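PDB 3WWX: S12 family peptidase from Streptomyces sp. 82F2, which probably hydrolyses amide bonds next to D-configured residues, as a D-stereospecific amidohydrolase of the serine beta-lactamase-like S12 peptidase family. Local coordinates for residues 67-81 with 92-104. Sequence-based numbering, arbitrary orientation.
Sequences QAEGRIDLDDPVEKW and DGRKITVRQLLNH
Two loops of the helical part of the chain are laced together backbone to backbone here, and the start of helix 98-102 is fixed against the turn D73 to D76. R99 N donates to L74 O at 2.8 Å, and V98 N meets D76 O almost head-on along its carbonyl. Further along, V78 N donates to I96 O (2.8 Å, N-H...O angle 167°); together with the V98 N to D76 O bond this makes a single bridge that pairs P77 with T97. E79 N then reaches G93 O from well above the carbonyl plane. On the solvent side R99 grips D75 side-on: NE lies 2.8 Å from OD1 on its syn side, while NH2 meets OD2 at 3.1 Å from above the carboxylate, the two flat groups turned 49° apart. L74 CB rests over one face of that guanidinium, whose NH1 pairs with E267. T97 N-caps the helix and forms a capping box with Q100; a water joins T97 OG1 to D75 OD1. This belongs to the helical region of the beta-lactamase-like fold. Set anti to the carbonyl carbon, V78 CG2 is the branch that touches both I96 CG2 and L101 CD1, 3.8 Å from the latter. V98 splits its methyls, CG1 against L74 CD2 (3.9 Å) and CG2 in looser contact with I72 CD1 and W81 CD1; helix 160-174 packs against I72, W81, L101 and L102.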
loop_
_atom_site.group_PDB
_atom_site.type_symbol
_atom_site.label_atom_id
_atom_site.label_comp_id
_atom_site.label_asym_id
_atom_site.label_seq_id
_atom_site.Cartn_x
_atom_site.Cartn_y
_atom_site.Cartn_z
ATOM N N GLN A 67 16.283 7.341 9.220
ATOM C CA GLN A 67 16.437 7.468 10.662
ATOM C C GLN A 67 17.663 6.675 11.135
ATOM O O GLN A 67 18.418 7.146 12.001
ATOM C CB GLN A 67 15.177 7.037 11.418
ATOM C CG GLN A 67 15.384 7.028 12.935
ATOM C CD GLN A 67 14.140 6.726 13.722
ATOM O OE1 GLN A 67 13.594 7.601 14.408
ATOM N NE2 GLN A 67 13.688 5.477 13.660
ATOM N N ALA A 68 17.845 5.477 10.593
ATOM C CA ALA A 68 18.992 4.624 10.939
ATOM C C ALA A 68 20.309 5.284 10.539
ATOM O O ALA A 68 21.351 4.996 11.134
ATOM C CB ALA A 68 18.865 3.292 10.263
ATOM N N GLU A 69 20.266 6.155 9.534
ATOM C CA GLU A 69 21.448 6.874 9.071
ATOM C C GLU A 69 21.665 8.162 9.878
ATOM O O GLU A 69 22.594 8.924 9.592
ATOM C CB GLU A 69 21.347 7.166 7.563
ATOM C CG GLU A 69 21.375 5.897 6.713
ATOM C CD GLU A 69 21.014 6.097 5.242
ATOM O OE1 GLU A 69 20.785 7.246 4.814
ATOM O OE2 GLU A 69 20.973 5.086 4.515
ATOM N N GLY A 70 20.804 8.397 10.866
ATOM C CA GLY A 70 20.890 9.556 11.741
ATOM C C GLY A 70 20.480 10.857 11.082
ATOM O O GLY A 70 20.898 11.934 11.514
ATOM N N ARG A 71 19.639 10.771 10.046
ATOM C CA ARG A 71 19.274 11.951 9.253
ATOM C C ARG A 71 17.924 12.554 9.647
ATOM O O ARG A 71 17.588 13.683 9.265
ATOM C CB ARG A 71 19.302 11.614 7.764
ATOM C CG ARG A 71 20.705 11.196 7.299
ATOM C CD ARG A 71 20.735 10.628 5.907
ATOM N NE ARG A 71 20.426 11.634 4.900
ATOM C CZ ARG A 71 20.456 11.408 3.593
ATOM N NH1 ARG A 71 20.787 10.203 3.140
ATOM N NH2 ARG A 71 20.145 12.378 2.740
ATOM N N ILE A 72 17.171 11.801 10.426
ATOM C CA ILE A 72 15.880 12.236 10.925
ATOM C C ILE A 72 15.502 11.393 12.131
ATOM O O ILE A 72 15.876 10.228 12.210
ATOM C CB ILE A 72 14.797 12.115 9.823
ATOM C CG1 ILE A 72 13.424 12.491 10.360
ATOM C CG2 ILE A 72 14.779 10.685 9.253
ATOM C CD1 ILE A 72 12.399 12.796 9.257
ATOM N N ASP A 73 14.775 11.989 13.071
ATOM C CA ASP A 73 14.176 11.276 14.179
ATOM C C ASP A 73 12.684 11.215 13.872
ATOM O O ASP A 73 12.050 12.246 13.699
ATOM C CB ASP A 73 14.447 12.041 15.486
ATOM C CG ASP A 73 13.965 11.311 16.724
ATOM O OD1 ASP A 73 12.988 10.543 16.691
ATOM O OD2 ASP A 73 14.570 11.538 17.803
ATOM N N LEU A 74 12.117 10.019 13.769
ATOM C CA LEU A 74 10.688 9.926 13.450
ATOM C C LEU A 74 9.779 10.530 14.518
ATOM O O LEU A 74 8.602 10.802 14.254
ATOM C CB LEU A 74 10.287 8.495 13.137
ATOM C CG LEU A 74 11.071 7.847 12.002
ATOM C CD1 LEU A 74 10.573 6.437 11.804
ATOM C CD2 LEU A 74 10.989 8.631 10.696
ATOM N N ASP A 75 10.309 10.788 15.718
ATOM C CA ASP A 75 9.512 11.478 16.721
ATOM C C ASP A 75 9.621 12.996 16.597
ATOM O O ASP A 75 9.016 13.710 17.391
ATOM C CB ASP A 75 9.854 10.987 18.127
ATOM C CG ASP A 75 9.500 9.535 18.318
ATOM O OD1 ASP A 75 8.355 9.168 17.987
ATOM O OD2 ASP A 75 10.362 8.757 18.754
ATOM N N ASP A 76 10.349 13.477 15.594
ATOM C CA ASP A 76 10.345 14.899 15.235
ATOM C C ASP A 76 8.919 15.348 14.875
ATOM O O ASP A 76 8.174 14.604 14.227
ATOM C CB ASP A 76 11.215 15.183 13.999
ATOM C CG ASP A 76 12.718 15.153 14.271
ATOM O OD1 ASP A 76 13.140 15.292 15.446
ATOM O OD2 ASP A 76 13.478 15.016 13.280
ATOM N N PRO A 77 8.543 16.573 15.236
ATOM C CA PRO A 77 7.292 17.113 14.699
ATOM C C PRO A 77 7.347 17.271 13.184
ATOM O O PRO A 77 8.383 17.586 12.611
ATOM C CB PRO A 77 7.173 18.500 15.361
ATOM C CG PRO A 77 8.090 18.448 16.527
ATOM C CD PRO A 77 9.191 17.505 16.180
ATOM N N VAL A 78 6.215 17.055 12.537
ATOM C CA VAL A 78 6.136 17.230 11.105
ATOM C C VAL A 78 6.540 18.658 10.710
ATOM O O VAL A 78 7.195 18.871 9.687
ATOM C CB VAL A 78 4.717 16.896 10.616
ATOM C CG1 VAL A 78 4.556 17.231 9.148
ATOM C CG2 VAL A 78 4.411 15.411 10.856
ATOM N N GLU A 79 6.190 19.622 11.565
ATOM C CA GLU A 79 6.518 21.035 11.324
ATOM C C GLU A 79 8.018 21.280 11.117
ATOM O O GLU A 79 8.411 22.164 10.349
ATOM C CB GLU A 79 5.998 21.885 12.487
ATOM C CG GLU A 79 6.167 23.398 12.291
ATOM C CD GLU A 79 5.155 24.000 11.338
ATOM O OE1 GLU A 79 5.440 25.090 10.802
ATOM O OE2 GLU A 79 4.065 23.406 11.151
ATOM N N LYS A 80 8.849 20.496 11.801
ATOM C CA LYS A 80 10.300 20.621 11.653
ATOM C C LYS A 80 10.735 20.439 10.211
ATOM O O LYS A 80 11.591 21.157 9.698
ATOM C CB LYS A 80 11.009 19.608 12.545
ATOM C CG LYS A 80 12.519 19.664 12.507
ATOM C CD LYS A 80 13.107 18.780 13.593
ATOM C CE LYS A 80 14.619 18.930 13.702
ATOM N NZ LYS A 80 15.298 18.401 12.512
ATOM N N TRP A 81 10.114 19.463 9.544
ATOM C CA TRP A 81 10.497 19.085 8.200
ATOM C C TRP A 81 9.665 19.757 7.121
ATOM O O TRP A 81 10.168 19.987 6.028
ATOM C CB TRP A 81 10.425 17.558 8.076
ATOM C CG TRP A 81 11.462 16.947 8.926
ATOM C CD1 TRP A 81 11.312 16.427 10.172
ATOM C CD2 TRP A 81 12.843 16.880 8.617
ATOM N NE1 TRP A 81 12.537 16.017 10.663
ATOM C CE2 TRP A 81 13.490 16.276 9.716
ATOM C CE3 TRP A 81 13.599 17.254 7.508
ATOM C CZ2 TRP A 81 14.865 16.055 9.739
ATOM C CZ3 TRP A 81 14.977 17.028 7.533
ATOM C CH2 TRP A 81 15.585 16.430 8.638
ATOM N N ASP A 92 -2.404 20.535 12.905
ATOM C CA ASP A 92 -1.241 21.219 13.441
ATOM C C ASP A 92 -0.007 20.332 13.450
ATOM O O ASP A 92 0.177 19.484 14.344
ATOM C CB ASP A 92 -1.540 21.675 14.868
ATOM C CG ASP A 92 -0.502 22.626 15.402
ATOM O OD1 ASP A 92 0.545 22.795 14.737
ATOM O OD2 ASP A 92 -0.747 23.203 16.489
ATOM N N GLY A 93 0.836 20.536 12.450
ATOM C CA GLY A 93 2.065 19.780 12.336
ATOM C C GLY A 93 3.044 19.999 13.474
ATOM O O GLY A 93 4.014 19.247 13.581
ATOM N N ARG A 94 2.809 21.010 14.310
ATOM C CA ARG A 94 3.654 21.200 15.488
ATOM C C ARG A 94 3.379 20.123 16.536
ATOM O O ARG A 94 4.209 19.890 17.421
ATOM C CB ARG A 94 3.419 22.598 16.107
ATOM C CG ARG A 94 3.840 23.763 15.235
ATOM C CD ARG A 94 3.096 25.081 15.601
ATOM N NE ARG A 94 1.707 25.106 15.128
ATOM C CZ ARG A 94 1.025 26.216 14.820
ATOM N NH1 ARG A 94 1.596 27.411 14.923
ATOM N NH2 ARG A 94 -0.239 26.136 14.399
ATOM N N LYS A 95 2.220 19.469 16.437
ATOM C CA LYS A 95 1.741 18.542 17.452
ATOM C C LYS A 95 1.673 17.104 16.934
ATOM O O LYS A 95 1.191 16.204 17.626
ATOM C CB LYS A 95 0.339 18.950 17.906
ATOM C CG LYS A 95 0.212 20.393 18.361
ATOM C CD LYS A 95 1.081 20.683 19.565
ATOM C CE LYS A 95 0.799 22.081 20.119
ATOM N NZ LYS A 95 1.063 23.159 19.116
ATOM N N ILE A 96 2.116 16.914 15.701
ATOM C CA ILE A 96 2.053 15.610 15.032
ATOM C C ILE A 96 3.465 15.205 14.666
ATOM O O ILE A 96 4.213 16.016 14.125
ATOM C CB ILE A 96 1.243 15.704 13.728
ATOM C CG1 ILE A 96 -0.218 16.056 14.010
ATOM C CG2 ILE A 96 1.290 14.363 12.952
ATOM C CD1 ILE A 96 -0.980 16.526 12.781
ATOM N N THR A 97 3.841 13.952 14.942
ATOM C CA THR A 97 5.184 13.480 14.612
ATOM C C THR A 97 5.188 12.666 13.320
ATOM O O THR A 97 4.139 12.223 12.850
ATOM C CB THR A 97 5.762 12.592 15.719
ATOM O OG1 THR A 97 5.027 11.368 15.793
ATOM C CG2 THR A 97 5.660 13.298 17.068
ATOM N N VAL A 98 6.369 12.495 12.743
ATOM C CA VAL A 98 6.495 11.728 11.513
ATOM C C VAL A 98 6.041 10.287 11.782
ATOM O O VAL A 98 5.366 9.684 10.937
ATOM C CB VAL A 98 7.926 11.787 10.947
ATOM C CG1 VAL A 98 8.067 10.940 9.708
ATOM C CG2 VAL A 98 8.321 13.231 10.648
ATOM N N ARG A 99 6.347 9.750 12.964
ATOM C CA ARG A 99 5.898 8.401 13.331
ATOM C C ARG A 99 4.384 8.278 13.270
ATOM O O ARG A 99 3.854 7.274 12.811
ATOM C CB ARG A 99 6.383 8.029 14.736
ATOM C CG ARG A 99 6.144 6.561 15.121
ATOM C CD ARG A 99 6.579 6.249 16.585
ATOM N NE ARG A 99 7.959 6.670 16.801
ATOM C CZ ARG A 99 9.026 6.043 16.312
ATOM N NH1 ARG A 99 8.893 4.911 15.618
ATOM N NH2 ARG A 99 10.246 6.531 16.529
ATOM N N GLN A 100 3.678 9.308 13.733
ATOM C CA GLN A 100 2.226 9.291 13.729
ATOM C C GLN A 100 1.633 9.339 12.313
ATOM O O GLN A 100 0.541 8.822 12.095
ATOM C CB GLN A 100 1.687 10.440 14.596
ATOM C CG GLN A 100 1.967 10.242 16.068
ATOM C CD GLN A 100 1.613 11.457 16.898
ATOM O OE1 GLN A 100 1.755 12.593 16.453
ATOM N NE2 GLN A 100 1.145 11.213 18.115
ATOM N N LEU A 101 2.361 9.924 11.366
ATOM C CA LEU A 101 1.981 9.784 9.954
ATOM C C LEU A 101 2.034 8.322 9.567
ATOM O O LEU A 101 1.097 7.785 8.972
ATOM C CB LEU A 101 2.928 10.554 9.038
ATOM C CG LEU A 101 3.139 12.059 9.283
ATOM C CD1 LEU A 101 4.107 12.611 8.269
ATOM C CD2 LEU A 101 1.800 12.811 9.231
ATOM N N LEU A 102 3.124 7.653 9.925
ATOM C CA LEU A 102 3.385 6.318 9.398
ATOM C C LEU A 102 2.498 5.222 9.966
ATOM O O LEU A 102 2.303 4.196 9.312
ATOM C CB LEU A 102 4.857 5.956 9.591
ATOM C CG LEU A 102 5.844 6.852 8.871
ATOM C CD1 LEU A 102 7.252 6.473 9.317
ATOM C CD2 LEU A 102 5.709 6.779 7.357
ATOM N N ASN A 103 1.946 5.425 11.162
ATOM C CA ASN A 103 1.022 4.464 11.760
ATOM C C ASN A 103 -0.441 4.933 11.816
ATOM O O ASN A 103 -1.285 4.285 12.421
ATOM C CB ASN A 103 1.522 3.995 13.135
ATOM C CG ASN A 103 1.601 5.105 14.158
ATOM O OD1 ASN A 103 0.956 6.143 14.032
ATOM N ND2 ASN A 103 2.365 4.871 15.207
ATOM N N HIS A 104 -0.719 6.050 11.140
ATOM C CA HIS A 104 -2.075 6.594 11.010
ATOM C C HIS A 104 -2.710 6.971 12.349
ATOM O O HIS A 104 -3.928 6.901 12.503
ATOM C CB HIS A 104 -3.000 5.642 10.243
ATOM C CG HIS A 104 -2.530 5.321 8.861
ATOM N ND1 HIS A 104 -2.530 6.238 7.829
ATOM C CD2 HIS A 104 -2.039 4.176 8.346
ATOM C CE1 HIS A 104 -2.062 5.663 6.741
ATOM N NE2 HIS A 104 -1.753 4.408 7.026
HETATM O O HOH W 1 5.746 10.007 18.065
#